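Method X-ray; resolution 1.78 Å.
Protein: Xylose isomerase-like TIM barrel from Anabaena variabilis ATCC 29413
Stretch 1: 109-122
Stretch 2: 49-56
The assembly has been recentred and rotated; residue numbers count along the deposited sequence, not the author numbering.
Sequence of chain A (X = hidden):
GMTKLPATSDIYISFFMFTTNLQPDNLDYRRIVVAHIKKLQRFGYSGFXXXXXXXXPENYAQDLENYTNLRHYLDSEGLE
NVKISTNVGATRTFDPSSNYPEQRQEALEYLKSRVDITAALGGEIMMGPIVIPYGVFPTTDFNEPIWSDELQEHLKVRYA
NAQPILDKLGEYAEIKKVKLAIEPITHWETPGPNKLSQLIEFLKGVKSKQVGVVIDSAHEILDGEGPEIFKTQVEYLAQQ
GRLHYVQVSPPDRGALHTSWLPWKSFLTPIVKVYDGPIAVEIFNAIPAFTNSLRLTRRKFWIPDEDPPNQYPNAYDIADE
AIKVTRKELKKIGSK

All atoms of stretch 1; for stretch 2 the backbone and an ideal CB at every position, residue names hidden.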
# COMPACT_ATOMS: atom_id res chain seq x y z
N GLU A 109 13.32 26.91 9.08
CA GLU A 109 12.30 28.00 9.15
C GLU A 109 10.97 27.50 9.66
O GLU A 109 10.28 28.21 10.42
CB GLU A 109 12.18 28.80 7.84
CG GLU A 109 13.50 29.54 7.45
CD GLU A 109 14.03 30.59 8.53
OE1 GLU A 109 13.22 31.46 8.97
OE2 GLU A 109 15.25 30.56 8.91
N TYR A 110 10.60 26.28 9.24
CA TYR A 110 9.40 25.61 9.74
C TYR A 110 9.51 25.41 11.26
O TYR A 110 8.61 25.78 11.99
CB TYR A 110 9.17 24.29 8.99
CG TYR A 110 8.23 23.33 9.66
CD1 TYR A 110 6.85 23.55 9.69
CD2 TYR A 110 8.74 22.19 10.29
CE1 TYR A 110 6.00 22.65 10.33
CE2 TYR A 110 7.90 21.30 10.94
CZ TYR A 110 6.54 21.52 10.96
OH TYR A 110 5.75 20.58 11.61
N LEU A 111 10.63 24.86 11.71
CA LEU A 111 10.83 24.60 13.15
C LEU A 111 10.90 25.90 13.95
O LEU A 111 10.33 25.96 15.05
CB LEU A 111 12.02 23.67 13.39
CG LEU A 111 11.87 22.26 12.83
CD1 LEU A 111 13.24 21.47 12.79
CD2 LEU A 111 10.88 21.45 13.61
N LYS A 112 11.51 26.96 13.38
CA LYS A 112 11.56 28.32 14.03
C LYS A 112 10.16 28.91 14.16
O LYS A 112 9.82 29.55 15.19
CB LYS A 112 12.46 29.30 13.30
CG LYS A 112 13.98 29.03 13.40
CD LYS A 112 14.72 30.06 12.57
CE LYS A 112 16.21 30.02 12.82
NZ LYS A 112 16.97 30.97 11.96
N SER A 113 9.35 28.70 13.13
CA SER A 113 7.92 29.11 13.19
C SER A 113 7.20 28.44 14.34
O SER A 113 6.36 29.06 15.05
CB SER A 113 7.17 28.76 11.88
OG SER A 113 5.78 28.79 12.06
N ARG A 114 7.46 27.15 14.51
CA ARG A 114 6.80 26.38 15.54
C ARG A 114 7.33 26.79 16.91
O ARG A 114 6.54 26.89 17.86
CB ARG A 114 6.80 24.89 15.25
CG ARG A 114 5.65 24.38 14.33
CD ARG A 114 5.36 25.14 13.04
NE ARG A 114 4.04 24.83 12.51
CZ ARG A 114 3.29 25.62 11.74
NH1 ARG A 114 3.69 26.83 11.36
NH2 ARG A 114 2.12 25.17 11.32
N VAL A 115 8.63 27.09 17.01
CA VAL A 115 9.18 27.67 18.26
C VAL A 115 8.38 29.01 18.57
O VAL A 115 8.01 29.22 19.69
CB VAL A 115 10.72 27.95 18.24
CG1 VAL A 115 11.18 28.75 19.47
CG2 VAL A 115 11.58 26.64 18.12
N ASP A 116 8.20 29.89 17.58
CA ASP A 116 7.45 31.15 17.75
C ASP A 116 6.04 30.94 18.25
O ASP A 116 5.58 31.64 19.14
CB ASP A 116 7.35 31.97 16.46
CG ASP A 116 8.69 32.53 15.99
OD1 ASP A 116 9.65 32.58 16.77
OD2 ASP A 116 8.74 32.98 14.82
N ILE A 117 5.35 29.96 17.65
CA ILE A 117 3.97 29.60 18.09
C ILE A 117 3.95 29.10 19.56
O ILE A 117 3.05 29.41 20.34
CB ILE A 117 3.41 28.48 17.13
CG1 ILE A 117 3.13 29.06 15.74
CG2 ILE A 117 2.22 27.72 17.73
CD1 ILE A 117 2.78 27.98 14.70
N THR A 118 4.95 28.29 19.92
CA THR A 118 5.08 27.77 21.30
C THR A 118 5.15 28.94 22.27
O THR A 118 4.34 28.99 23.20
CB THR A 118 6.32 26.83 21.46
OG1 THR A 118 6.17 25.76 20.55
CG2 THR A 118 6.40 26.25 22.91
N ALA A 119 6.02 29.89 21.98
CA ALA A 119 6.20 31.09 22.80
C ALA A 119 4.91 31.92 22.85
O ALA A 119 4.50 32.35 23.93
CB ALA A 119 7.38 31.91 22.28
N ALA A 120 4.23 32.10 21.70
CA ALA A 120 2.96 32.88 21.63
C ALA A 120 1.89 32.27 22.48
O ALA A 120 1.02 32.98 23.00
CB ALA A 120 2.47 33.07 20.16
N LEU A 121 1.94 30.94 22.65
CA LEU A 121 1.06 30.21 23.58
C LEU A 121 1.54 30.25 25.04
O LEU A 121 0.99 29.55 25.88
CB LEU A 121 0.87 28.75 23.10
CG LEU A 121 0.08 28.51 21.81
CD1 LEU A 121 0.21 27.11 21.28
CD2 LEU A 121 -1.38 28.80 22.07
N GLY A 122 2.58 31.05 25.34
CA GLY A 122 3.18 31.12 26.66
C GLY A 122 4.01 29.92 27.06
O GLY A 122 4.42 29.81 28.22
N UNK A 49 -0.97 19.73 26.46
CA UNK A 49 -0.05 19.66 25.33
C UNK A 49 -0.92 19.86 24.12
O UNK A 49 -1.87 19.12 23.90
CB UNK A 49 0.73 18.34 25.27
N UNK A 50 -0.57 20.85 23.33
CA UNK A 50 -1.23 21.19 22.07
C UNK A 50 -0.39 20.72 20.91
O UNK A 50 0.75 21.19 20.77
CB UNK A 50 -1.48 22.70 21.97
N UNK A 51 -0.91 19.76 20.10
CA UNK A 51 -0.22 19.46 18.86
C UNK A 51 -0.35 20.65 17.91
O UNK A 51 -1.41 21.27 17.87
CB UNK A 51 -0.78 18.19 18.22
N UNK A 52 0.73 21.01 17.21
CA UNK A 52 0.68 22.08 16.22
C UNK A 52 0.69 21.44 14.85
O UNK A 52 1.75 20.91 14.40
CB UNK A 52 1.84 23.06 16.38
N UNK A 53 -0.49 21.42 14.21
CA UNK A 53 -0.64 20.81 12.86
C UNK A 53 0.21 21.56 11.86
O UNK A 53 0.27 22.79 11.95
CB UNK A 53 -2.10 20.81 12.41
N UNK A 54 0.90 20.84 10.94
CA UNK A 54 1.71 21.54 9.93
C UNK A 54 0.84 22.24 8.88
O UNK A 54 -0.35 21.89 8.72
CB UNK A 54 2.65 20.55 9.24
N UNK A 55 1.43 23.23 8.23
CA UNK A 55 0.76 24.02 7.18
C UNK A 55 1.74 24.46 6.12
O UNK A 55 2.85 23.94 6.04
CB UNK A 55 0.07 25.25 7.78
N UNK A 56 1.35 25.46 5.34
CA UNK A 56 2.14 25.96 4.21
C UNK A 56 3.10 27.05 4.68
O UNK A 56 2.74 27.84 5.55
CB UNK A 56 1.23 26.50 3.11

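The segment enters in a strand that begins earlier in the chain, and side chains of the helix and of Leu121, just beyond its end, line the side that several positions of the segment face. At position 49 the ideal CB has nothing of stretch 1 within 5.5 Å, so the visible atoms set no preference. The deposited residue is Glu49, which makes no contact with the helix and is hydrogen-bonded elsewhere in the structure.

Position 50 points its CA-to-CB bond toward stretch 1, with the ideal CB 4.8 Å from Leu121 CD1. A methyl group at that range favours an apolar side chain, aliphatic or aromatic. It is Phe50, whose CD2 lies 4.1 Å from Leu121 CD1.

Position 51 is again out of reach of the helix. Its phi of -69° and psi of 139° would admit proline among many others, and Pro51 is found there, without contact to stretch 1.

Position 52 faces stretch 1 squarely. The ideal CB is 4.5 Å from Arg114 CG and 4.9 Å from Ile117 CG2, and Leu121 lies further along the same side, so a medium-sized aliphatic residue, Val, Leu, Ile or Met, would suit the site. The residue is Ile52, which has the largest area covered by stretch 1 of any in the segment. With chi1 and chi2 both m, it brings CD1 to 3.8 Å from Ile117 CG2 and 4.1 Å from Leu121 CD1, while its CG2 packs 3.6 Å from Arg114 NE. Its carbonyl is served by a water that donates to Ile52 O (2.7 Å) and to Tyr110 OH (2.9 Å) and accepts from Arg114 NE (2.8 Å), tying backbone to helix.

At position 53 CA-to-CB points away, so stretch 1 places little demand on the side chain; the carbonyl matters more. Ala53 accepts a hydrogen bond through O from Arg114 NH2 (3.1 Å, 152°), in an arrangement near the guanidinium plane. This bond would be available to any residue that kept the backbone path.

Position 54 points sideways, its ideal CB 3.9 Å from Tyr110 OH and 5.1 Å from Arg114 NH2. A compact apolar group could rest beside the tyrosine, and the phi of -72° is compatible with proline. Pro54 sets CB 4.2 Å from Tyr110 CE1.

At position 55 an ideal CB would sit 4.1 Å from Arg114 NH2, with room for it, so stretch 1 does not require glycine. Gly55 nevertheless occupies it, its N 3.7 Å from Arg114 NH2.

Position 56 points away, leaving the choice open; Leu56 makes no contact with stretch 1.

Stretch 2 (49-56) EFPIAPGL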
# COMPACT_ATOMS: atom_id res chain seq x y z
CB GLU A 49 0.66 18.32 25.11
CG GLU A 49 1.23 17.61 26.28
CD GLU A 49 2.19 16.48 25.83
OE1 GLU A 49 2.09 15.95 24.68
OE2 GLU A 49 3.04 16.15 26.65
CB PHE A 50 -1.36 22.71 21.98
CG PHE A 50 -2.55 23.30 22.72
CD1 PHE A 50 -3.31 22.57 23.65
CD2 PHE A 50 -2.82 24.66 22.54
CE1 PHE A 50 -4.41 23.18 24.29
CE2 PHE A 50 -3.87 25.27 23.19
CZ PHE A 50 -4.66 24.54 24.07
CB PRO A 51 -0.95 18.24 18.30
CG PRO A 51 -2.34 18.30 18.91
CD PRO A 51 -2.10 18.88 20.28
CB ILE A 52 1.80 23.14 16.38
CG1 ILE A 52 1.77 23.73 17.81
CG2 ILE A 52 1.73 24.24 15.27
CD1 ILE A 52 0.44 24.40 18.26
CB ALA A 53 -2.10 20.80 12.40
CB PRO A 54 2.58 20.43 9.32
CG PRO A 54 1.86 19.18 9.63
CD PRO A 54 0.96 19.38 10.78
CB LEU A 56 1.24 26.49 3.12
CG LEU A 56 0.27 25.44 2.53
CD1 LEU A 56 -0.88 26.11 1.74
CD2 LEU A 56 1.07 24.45 1.67
O HOH W 1 3.58 22.05 12.80
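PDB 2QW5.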